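Local structure of BolA-like protein (Babesia bovis, 3O2E) at residues S34-Q39 with R73-A78. The protein is of unknown function but may bind a [2Fe-2S] cluster, as proposed for the BolA/IbaG family. Residues are numbered along the deposited sequence; the frame is centred on the assembly and turned at random.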
# COMPACT_ATOMS: atom_id res chain seq x y z
N SER A 34 8.22 4.94 3.34
CA SER A 34 9.06 4.91 4.52
C SER A 34 9.34 3.47 4.99
O SER A 34 10.50 3.14 5.26
CB SER A 34 8.43 5.74 5.62
OG SER A 34 9.16 5.56 6.81
N MET A 35 8.30 2.62 5.05
CA MET A 35 8.45 1.25 5.58
C MET A 35 8.96 0.23 4.55
O MET A 35 9.78 -0.64 4.88
CB MET A 35 7.16 0.75 6.23
CG MET A 35 7.37 -0.60 6.94
SD MET A 35 6.05 -1.43 7.81
CE MET A 35 6.09 -0.70 9.46
N LEU A 36 8.48 0.35 3.31
CA LEU A 36 8.66 -0.70 2.32
C LEU A 36 9.65 -0.38 1.20
O LEU A 36 9.99 -1.28 0.46
CB LEU A 36 7.33 -1.09 1.74
CG LEU A 36 6.24 -1.40 2.74
CD1 LEU A 36 4.90 -1.48 1.98
CD2 LEU A 36 6.55 -2.66 3.50
N SER A 37 10.12 0.88 1.11
CA SER A 37 11.16 1.27 0.20
C SER A 37 10.94 0.62 -1.17
O SER A 37 11.83 -0.05 -1.69
CB SER A 37 12.51 0.88 0.80
OG SER A 37 12.73 1.65 1.97
N PRO A 38 9.74 0.82 -1.74
CA PRO A 38 9.41 0.10 -2.98
C PRO A 38 10.23 0.57 -4.17
O PRO A 38 10.66 1.69 -4.21
CB PRO A 38 7.91 0.40 -3.19
CG PRO A 38 7.72 1.79 -2.58
CD PRO A 38 8.69 1.79 -1.37
N GLN A 39 10.43 -0.32 -5.14
CA GLN A 39 11.00 0.01 -6.45
C GLN A 39 9.94 0.68 -7.30
O GLN A 39 10.23 1.44 -8.21
CB GLN A 39 11.46 -1.30 -7.16
CG GLN A 39 12.71 -2.01 -6.58
CD GLN A 39 12.52 -2.59 -5.19
OE1 GLN A 39 11.48 -3.15 -4.85
NE2 GLN A 39 13.53 -2.44 -4.36
N ARG A 73 -0.10 -8.12 5.72
CA ARG A 73 0.22 -7.67 7.07
C ARG A 73 1.27 -6.59 7.16
O ARG A 73 1.14 -5.61 7.92
CB ARG A 73 0.61 -8.87 7.91
CG ARG A 73 -0.57 -9.73 8.17
CD ARG A 73 -0.17 -11.09 8.58
NE ARG A 73 -1.28 -11.75 9.21
CZ ARG A 73 -1.41 -13.05 9.38
NH1 ARG A 73 -0.49 -13.89 8.92
NH2 ARG A 73 -2.48 -13.52 10.00
N LEU A 74 2.33 -6.74 6.38
CA LEU A 74 3.39 -5.76 6.38
C LEU A 74 2.90 -4.39 5.88
O LEU A 74 3.27 -3.37 6.40
CB LEU A 74 4.52 -6.29 5.51
CG LEU A 74 5.91 -5.67 5.57
CD1 LEU A 74 6.50 -5.78 6.95
CD2 LEU A 74 6.79 -6.39 4.55
N VAL A 75 2.11 -4.38 4.83
CA VAL A 75 1.55 -3.13 4.31
C VAL A 75 0.62 -2.48 5.29
O VAL A 75 0.70 -1.28 5.53
CB VAL A 75 0.89 -3.37 2.96
CG1 VAL A 75 0.24 -2.08 2.43
CG2 VAL A 75 1.95 -3.92 2.01
N ASN A 76 -0.24 -3.27 5.92
CA ASN A 76 -1.17 -2.73 6.91
C ASN A 76 -0.44 -2.20 8.11
O ASN A 76 -0.81 -1.20 8.66
CB ASN A 76 -2.13 -3.78 7.36
CG ASN A 76 -3.08 -4.19 6.28
OD1 ASN A 76 -3.39 -3.42 5.37
ND2 ASN A 76 -3.56 -5.39 6.40
N SER A 77 0.65 -2.85 8.49
CA SER A 77 1.45 -2.33 9.59
C SER A 77 2.12 -0.96 9.29
O SER A 77 2.33 -0.19 10.20
CB SER A 77 2.45 -3.38 10.07
OG SER A 77 3.71 -3.09 9.54
N ALA A 78 2.45 -0.68 8.04
CA ALA A 78 2.93 0.64 7.61
C ALA A 78 1.94 1.77 7.84
O ALA A 78 2.31 2.92 8.17
CB ALA A 78 3.35 0.57 6.14
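M35 SD meets a flat group of helix 68-78, the peptide carbonyl of L74. S77 OG and A78 N donate to L74 O from one face of its plane. S77 OG lies 31° off that plane, 3.2 Å from L74 O. M35 SD approaches from the opposite face, 3.7 Å from L74 O. No hydrogen bond crosses the contact, so the two helices meet by van der Waals packing.

The M35 chain runs out straight, with chi1 (-173°) and chi2 both extended, and bends at chi3 (-86°). The straight part carries SD over A78, where SD lies 3.8 Å from A78 CB. The bend lays CE beside the serine, with M35 CE 3.4 Å from S77 OG. M35 and S77 are exposed; A78 is buried.

Branched side chains make the rest: L36 and V75 are buried, L74 partly exposed. L36 and L74 lie alongside, pointing opposite ways, with L36 CD2 3.7 Å from L74 CG. L36 and V75 cross nearly at right angles, and L36 CD1 rests 3.8 Å from V75 CG2.

The contact joins the C-terminal ends of helices 25-36 and 68-78. V75 also packs on I58 of strand 52-59 and on F89, M91 and C93 of strand 86-94. Up to strand 86-94 the helix-strand-strand-helix-strand order fits the KH-like fold of BolA proteins. Beyond L36 the chain turns at S37 into strand 40-45.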